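PDB 2Z61: (5-formylfuran-3-yl)methyl phosphate transaminase, which catalyses the pyridoxal-phosphate-dependent transfer of an amino group from alanine to 4-(hydroxymethyl)-2-furancarboxaldehyde phosphate, yielding the precursor of the furan moiety of methanofuran. Local coordinates for residues A[91-96]-A[242-247]; A[100-105]-A[124-129]; A[107-112]-A[213-218]. All coordinates share one frame; numbering follows the deposited sequence.

How the contacts relate
From the N terminus, strand 92-95 comes first and leads directly into helix 98-109, which supplies a segment to both contact 2 and contact 3. Contact 2 closes the shortest loop, 18 residues that include strand 115-119, when helix 125-132 returns to pack on helix 98-109. Contact 3 closes a loop of 100 residues at strand 214-219; it crosses contact 2, because 107-112 lies between the two segments of contact 2, and 124-129 between the two of contact 3. Contact 1 closes last, at helix 238-251, and encloses both others. Together they bind three helices to one face of the seven-stranded sheet, with I244 packing on F104 and I217 on L102 between contacts.

Contact 1. Residues A[91-96]-A[242-247]; sequences NIIITG and EAILKL
I93, on strand 92-95, an outermost strand of the seven-stranded mixed sheet, packs against I244 and L245 of helix 238-251. The sheet is the core of the large domain of a class-I, fold-type-I aminotransferase, and this is a helix-on-sheet contact within it. I93 itself is paired through its backbone with V234 of the adjoining antiparallel strand 232-235, and its side chain is directed at the helix.

Along the helix, A243 looks away from the strand and packs on L6 of the second subunit, so this turn lies between the sheet and the dimer partner. Within 242-247, I244 is the first to meet I93. Its branch methyl CG2 does so, standing 4.0 Å from I93 CD1, with CG2 anti to the backbone N (chi1 -70° to CG1). The same I244 side chain also rests on V234, which widens the apolar seat beneath the helix. L245 is next, and here I93 meets mainly the root of the residue: I93 CD1 is 3.9 Å from L245 CB. The rest of the leucine reaches S65 and R66. K246 takes no part in the contact; its NZ is hydrogen-bonded to the carbonyl O of F9 of the second subunit. Just past the segment, Q248 donates from NE2 to the I94 carbonyl O, a polar tie between helix and strand beside the apolar contact.

No hydrogen bond joins the two segments themselves. I93 is stretched out from CA to CD1 (chi2 -170°), which carries its terminal methyl up to the helix backbone, where CD1 lies 3.8 Å from L245 CA and 3.7 Å from L245 N.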
# COMPACT_ATOMS: atom_id res chain seq x y z
N ASN A 91 13.69 -10.87 -10.59
CA ASN A 91 13.52 -11.48 -9.27
C ASN A 91 13.26 -10.43 -8.20
O ASN A 91 13.27 -10.73 -7.01
CB ASN A 91 14.76 -12.27 -8.87
CG ASN A 91 15.02 -13.45 -9.76
OD1 ASN A 91 16.15 -13.70 -10.17
ND2 ASN A 91 13.96 -14.20 -10.07
N ILE A 92 13.02 -9.20 -8.63
CA ILE A 92 12.80 -8.09 -7.72
C ILE A 92 11.51 -7.33 -8.01
O ILE A 92 11.16 -7.12 -9.17
CB ILE A 92 13.98 -7.09 -7.82
CG1 ILE A 92 15.31 -7.84 -7.72
CG2 ILE A 92 13.86 -6.02 -6.73
CD1 ILE A 92 16.52 -6.94 -7.48
N ILE A 93 10.79 -6.95 -6.97
CA ILE A 93 9.58 -6.16 -7.15
C ILE A 93 9.63 -4.96 -6.21
O ILE A 93 9.96 -5.08 -5.03
CB ILE A 93 8.29 -6.94 -6.85
CG1 ILE A 93 8.10 -8.04 -7.89
CG2 ILE A 93 7.09 -6.01 -6.92
CD1 ILE A 93 6.73 -8.71 -7.82
N ILE A 94 9.33 -3.78 -6.75
CA ILE A 94 9.33 -2.56 -5.96
C ILE A 94 7.94 -2.43 -5.32
O ILE A 94 6.92 -2.39 -6.02
CB ILE A 94 9.60 -1.32 -6.85
CG1 ILE A 94 10.88 -1.52 -7.66
CG2 ILE A 94 9.72 -0.07 -5.99
CD1 ILE A 94 12.11 -1.93 -6.83
N THR A 95 7.89 -2.38 -4.00
CA THR A 95 6.61 -2.30 -3.28
C THR A 95 6.41 -0.92 -2.65
O THR A 95 7.31 -0.09 -2.64
CB THR A 95 6.54 -3.35 -2.14
OG1 THR A 95 7.68 -3.19 -1.27
CG2 THR A 95 6.56 -4.76 -2.70
N GLY A 96 5.21 -0.69 -2.13
CA GLY A 96 4.92 0.58 -1.49
C GLY A 96 5.32 0.49 -0.03
O GLY A 96 4.48 0.53 0.86
N GLU A 242 6.32 -13.99 -9.13
CA GLU A 242 5.18 -13.94 -10.03
C GLU A 242 3.88 -13.85 -9.22
O GLU A 242 2.93 -13.18 -9.63
CB GLU A 242 5.15 -15.19 -10.90
CG GLU A 242 4.70 -14.94 -12.33
CD GLU A 242 5.63 -14.00 -13.08
OE1 GLU A 242 6.84 -14.29 -13.17
OE2 GLU A 242 5.15 -12.96 -13.59
N ALA A 243 3.85 -14.52 -8.08
CA ALA A 243 2.68 -14.53 -7.22
C ALA A 243 2.49 -13.17 -6.55
O ALA A 243 1.38 -12.65 -6.46
CB ALA A 243 2.80 -15.63 -6.17
N ILE A 244 3.59 -12.60 -6.06
CA ILE A 244 3.55 -11.31 -5.40
C ILE A 244 3.14 -10.22 -6.40
O ILE A 244 2.50 -9.25 -6.02
CB ILE A 244 4.93 -10.98 -4.75
CG1 ILE A 244 5.15 -11.90 -3.55
CG2 ILE A 244 4.99 -9.52 -4.31
CD1 ILE A 244 6.39 -11.63 -2.75
N LEU A 245 3.49 -10.41 -7.67
CA LEU A 245 3.13 -9.45 -8.70
C LEU A 245 1.61 -9.36 -8.86
O LEU A 245 1.06 -8.26 -8.99
CB LEU A 245 3.76 -9.84 -10.04
CG LEU A 245 3.49 -8.91 -11.23
CD1 LEU A 245 3.81 -7.46 -10.85
CD2 LEU A 245 4.35 -9.34 -12.41
N LYS A 246 0.94 -10.51 -8.86
CA LYS A 246 -0.51 -10.55 -8.98
C LYS A 246 -1.15 -9.79 -7.83
O LYS A 246 -2.11 -9.04 -8.02
CB LYS A 246 -1.00 -12.00 -8.99
CG LYS A 246 -0.43 -12.82 -10.14
CD LYS A 246 -0.59 -14.32 -9.90
CE LYS A 246 -2.05 -14.69 -9.69
NZ LYS A 246 -2.85 -14.50 -10.93
N LEU A 247 -0.61 -9.99 -6.62
CA LEU A 247 -1.13 -9.29 -5.45
C LEU A 247 -0.92 -7.79 -5.62
O LEU A 247 -1.81 -6.98 -5.34
CB LEU A 247 -0.43 -9.78 -4.19
CG LEU A 247 -0.75 -11.20 -3.72
CD1 LEU A 247 0.21 -11.60 -2.62
CD2 LEU A 247 -2.19 -11.26 -3.22

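Contact 2. Residues A[100-105]-A[124-129]; sequences LGLFFA and PCYKNF
Helices 98-109 and 125-132 run in broadly the same direction: their segments cross at -38° with axes 10.8 Å apart at closest approach, and the backbones come nearest at F103 and F129, whose CA atoms are 6.5 Å apart. L102 and F103 fill the gap from one side, Y126 and F129 from the other. With CG anti to the backbone N (chi1 180°), L102 sends CD2 between the two rings, 3.5 Å from CE2 at the edge of Y126 and 3.6 Å from CE2 of F129, while its CG lies at the F129 edge, in the ring plane. F103 presents its edge to a face of F129 in a T-shaped pair, centroids 5.7 Å apart and planes at 87°; C125 CB lies over the opposite face. An alanine in place of L102 would lack CG and both methyls, which is likely to open a gap between the Y126 and F129 rings and leave the F129 edge less firmly packed. The Y126 hydroxyl is hydrogen-bonded to D189 OD1, while F103 and F129 both touch L251 of the second subunit. This is neighbouring-helix packing in an alpha/beta/alpha domain of fold-type-I aminotransferases, the helices lying between the central sheet and the dimer partner.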
# COMPACT_ATOMS: atom_id res chain seq x y z
N LEU A 100 4.13 -3.53 3.24
CA LEU A 100 3.32 -4.20 2.22
C LEU A 100 4.08 -5.38 1.65
O LEU A 100 3.50 -6.42 1.38
CB LEU A 100 2.95 -3.25 1.08
CG LEU A 100 1.52 -2.69 1.08
CD1 LEU A 100 1.23 -2.05 -0.27
CD2 LEU A 100 0.53 -3.83 1.35
N GLY A 101 5.39 -5.21 1.46
CA GLY A 101 6.20 -6.29 0.92
C GLY A 101 6.06 -7.54 1.77
O GLY A 101 5.77 -8.62 1.27
N LEU A 102 6.28 -7.38 3.08
CA LEU A 102 6.16 -8.50 4.00
C LEU A 102 4.76 -9.12 3.90
O LEU A 102 4.63 -10.34 3.77
CB LEU A 102 6.41 -8.02 5.43
CG LEU A 102 6.31 -9.08 6.54
CD1 LEU A 102 7.49 -10.04 6.45
CD2 LEU A 102 6.28 -8.39 7.89
N PHE A 103 3.73 -8.29 3.95
CA PHE A 103 2.37 -8.82 3.86
C PHE A 103 2.16 -9.67 2.61
O PHE A 103 1.58 -10.75 2.68
CB PHE A 103 1.34 -7.69 3.88
CG PHE A 103 -0.07 -8.19 3.87
CD1 PHE A 103 -0.65 -8.70 5.02
CD2 PHE A 103 -0.80 -8.20 2.69
CE1 PHE A 103 -1.93 -9.23 5.00
CE2 PHE A 103 -2.09 -8.72 2.65
CZ PHE A 103 -2.65 -9.24 3.81
N PHE A 104 2.62 -9.17 1.47
CA PHE A 104 2.49 -9.89 0.21
C PHE A 104 3.27 -11.21 0.24
O PHE A 104 2.82 -12.21 -0.32
CB PHE A 104 3.00 -9.02 -0.95
CG PHE A 104 2.11 -7.85 -1.29
CD1 PHE A 104 2.55 -6.88 -2.19
CD2 PHE A 104 0.84 -7.74 -0.74
CE1 PHE A 104 1.72 -5.80 -2.54
CE2 PHE A 104 0.01 -6.67 -1.08
CZ PHE A 104 0.45 -5.70 -1.98
N ALA A 105 4.43 -11.20 0.90
CA ALA A 105 5.26 -12.40 1.01
C ALA A 105 4.51 -13.50 1.75
O ALA A 105 4.39 -14.62 1.26
CB ALA A 105 6.57 -12.07 1.73
N PRO A 124 6.01 -6.15 16.50
CA PRO A 124 4.58 -6.37 16.80
C PRO A 124 3.62 -6.65 15.65
O PRO A 124 2.61 -7.32 15.85
CB PRO A 124 4.19 -5.11 17.59
CG PRO A 124 5.17 -4.07 17.10
CD PRO A 124 6.46 -4.85 17.03
N CYS A 125 3.94 -6.18 14.45
CA CYS A 125 3.08 -6.39 13.30
C CYS A 125 3.11 -7.81 12.74
O CYS A 125 2.16 -8.25 12.09
CB CYS A 125 3.41 -5.40 12.18
SG CYS A 125 3.28 -3.66 12.69
N TYR A 126 4.20 -8.54 12.98
CA TYR A 126 4.32 -9.91 12.48
C TYR A 126 3.11 -10.76 12.88
O TYR A 126 2.43 -11.32 12.02
CB TYR A 126 5.61 -10.57 13.01
CG TYR A 126 6.92 -10.00 12.46
CD1 TYR A 126 8.13 -10.27 13.10
CD2 TYR A 126 6.94 -9.19 11.32
CE1 TYR A 126 9.33 -9.76 12.62
CE2 TYR A 126 8.15 -8.67 10.83
CZ TYR A 126 9.34 -8.96 11.49
OH TYR A 126 10.53 -8.45 11.02
N LYS A 127 2.85 -10.87 14.18
CA LYS A 127 1.72 -11.68 14.65
C LYS A 127 0.38 -11.27 14.02
O LYS A 127 -0.45 -12.12 13.73
CB LYS A 127 1.62 -11.65 16.18
CG LYS A 127 1.16 -10.33 16.77
CD LYS A 127 1.09 -10.41 18.29
CE LYS A 127 0.66 -9.08 18.92
NZ LYS A 127 1.68 -8.01 18.75
N ASN A 128 0.18 -9.98 13.80
CA ASN A 128 -1.08 -9.55 13.20
C ASN A 128 -1.23 -10.01 11.75
O ASN A 128 -2.31 -10.45 11.34
CB ASN A 128 -1.25 -8.04 13.32
CG ASN A 128 -1.61 -7.61 14.73
OD1 ASN A 128 -2.35 -8.31 15.42
ND2 ASN A 128 -1.10 -6.46 15.17
N PHE A 129 -0.15 -9.92 10.98
CA PHE A 129 -0.17 -10.36 9.60
C PHE A 129 -0.47 -11.86 9.55
O PHE A 129 -1.25 -12.33 8.73
CB PHE A 129 1.18 -10.14 8.91
CG PHE A 129 1.52 -8.69 8.63
CD1 PHE A 129 0.68 -7.66 9.05
CD2 PHE A 129 2.67 -8.37 7.92
CE1 PHE A 129 0.99 -6.34 8.76
CE2 PHE A 129 2.99 -7.05 7.62
CZ PHE A 129 2.15 -6.03 8.05

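Contact 3. Residues A[107-112]-A[213-218]; sequences SSIIDD and KTILIN
I109 and I215 point at each other tip to tip, each ending in its CD1 methyl, and these two methyls meet at 4.2 Å. The distance spanned is considerable, since the CA atoms of I109 and I215 are 10.3 Å apart, and it is bridged because both chains are fully extended beyond CB (chi2 -173° in I109 and -176° in I215). In I109, CG1 is held between the backbone N and the carbonyl carbon (chi1 74°), a less common choice that swings the long branch toward the strand.

S108 is the second, slighter neighbour. Its CB is directed at the strand, and OG comes 4.4 Å from I215 CD1, a loose approach with no polar character. The hydroxyl is instead engaged with the carbonyl O of A105, three residues back in the helix, so a polar group can sit beside the isoleucine methyl without lacking a partner. S108 also packs on L6 of the second subunit, which places this part of the helix next to the dimer partner. The contact is thus apolar packing of modest extent, with no hydrogen bond between the segments.

Around it, I109 also leans on Y185 and I187 of strand 185-189, the neighbour of strand 214-219 in the sheet. I215 in turn touches A105 of helix 98-109 and I240 of helix 238-251. The C-terminal part of helix 98-109 therefore lies over two parallel strands of the sheet, 185-189 and 214-219, with helix 238-251 alongside.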
# COMPACT_ATOMS: atom_id res chain seq x y z
N SER A 107 1.31 -13.72 2.30
CA SER A 107 0.11 -14.10 1.55
C SER A 107 0.34 -15.17 0.50
O SER A 107 -0.50 -16.06 0.31
CB SER A 107 -0.51 -12.88 0.85
OG SER A 107 -0.93 -11.90 1.78
N SER A 108 1.47 -15.09 -0.19
CA SER A 108 1.77 -16.02 -1.27
C SER A 108 2.13 -17.44 -0.87
O SER A 108 2.13 -18.33 -1.72
CB SER A 108 2.90 -15.44 -2.14
OG SER A 108 4.11 -15.33 -1.40
N ILE A 109 2.42 -17.68 0.41
CA ILE A 109 2.81 -19.03 0.83
C ILE A 109 2.11 -19.59 2.06
O ILE A 109 2.32 -20.74 2.42
CB ILE A 109 4.35 -19.10 1.09
CG1 ILE A 109 4.70 -18.39 2.40
CG2 ILE A 109 5.10 -18.43 -0.06
CD1 ILE A 109 6.20 -18.26 2.65
N ILE A 110 1.27 -18.79 2.72
CA ILE A 110 0.60 -19.26 3.93
C ILE A 110 -0.88 -19.62 3.80
O ILE A 110 -1.71 -18.79 3.41
CB ILE A 110 0.75 -18.23 5.06
CG1 ILE A 110 2.20 -18.21 5.54
CG2 ILE A 110 -0.19 -18.57 6.21
CD1 ILE A 110 2.48 -17.23 6.64
N ASP A 111 -1.21 -20.87 4.13
CA ASP A 111 -2.59 -21.37 4.09
C ASP A 111 -3.15 -21.35 5.50
O ASP A 111 -2.41 -21.22 6.47
CB ASP A 111 -2.65 -22.80 3.56
CG ASP A 111 -2.21 -22.91 2.11
OD1 ASP A 111 -2.73 -22.15 1.27
OD2 ASP A 111 -1.35 -23.76 1.82
N ASP A 112 -4.47 -21.50 5.63
CA ASP A 112 -5.09 -21.52 6.95
C ASP A 112 -4.57 -22.71 7.73
O ASP A 112 -4.40 -23.80 7.17
CB ASP A 112 -6.61 -21.60 6.83
CG ASP A 112 -7.22 -20.34 6.27
OD1 ASP A 112 -7.05 -20.06 5.06
OD2 ASP A 112 -7.87 -19.60 7.05
N LYS A 213 14.23 -21.16 -1.29
CA LYS A 213 13.26 -21.18 -0.21
C LYS A 213 13.29 -19.93 0.67
O LYS A 213 12.89 -19.96 1.83
CB LYS A 213 13.46 -22.43 0.64
CG LYS A 213 14.87 -22.59 1.18
CD LYS A 213 15.09 -23.99 1.77
CE LYS A 213 13.96 -24.39 2.71
NZ LYS A 213 14.12 -25.78 3.22
N THR A 214 13.78 -18.82 0.12
CA THR A 214 13.81 -17.59 0.89
C THR A 214 13.14 -16.42 0.18
O THR A 214 13.13 -16.33 -1.05
CB THR A 214 15.25 -17.14 1.26
OG1 THR A 214 15.63 -16.02 0.45
CG2 THR A 214 16.24 -18.26 1.04
N ILE A 215 12.54 -15.55 0.98
CA ILE A 215 11.92 -14.34 0.47
C ILE A 215 12.61 -13.25 1.28
O ILE A 215 12.51 -13.21 2.50
CB ILE A 215 10.40 -14.30 0.73
CG1 ILE A 215 9.75 -15.54 0.12
CG2 ILE A 215 9.82 -13.05 0.10
CD1 ILE A 215 8.23 -15.57 0.22
N LEU A 216 13.33 -12.39 0.58
CA LEU A 216 14.09 -11.33 1.21
C LEU A 216 13.32 -10.01 1.14
O LEU A 216 12.86 -9.59 0.07
CB LEU A 216 15.45 -11.21 0.52
CG LEU A 216 16.58 -10.42 1.17
CD1 LEU A 216 17.86 -10.65 0.39
CD2 LEU A 216 16.24 -8.94 1.23
N ILE A 217 13.20 -9.36 2.28
CA ILE A 217 12.48 -8.11 2.35
C ILE A 217 13.40 -7.00 2.84
O ILE A 217 14.06 -7.15 3.88
CB ILE A 217 11.25 -8.23 3.28
CG1 ILE A 217 10.30 -9.30 2.72
CG2 ILE A 217 10.52 -6.88 3.38
CD1 ILE A 217 9.18 -9.65 3.64
N ASN A 218 13.48 -5.92 2.07
CA ASN A 218 14.29 -4.75 2.42
C ASN A 218 13.63 -3.53 1.78
O ASN A 218 12.61 -3.65 1.09
CB ASN A 218 15.73 -4.92 1.92
CG ASN A 218 16.75 -4.16 2.79
OD1 ASN A 218 16.43 -3.16 3.42
ND2 ASN A 218 17.99 -4.65 2.80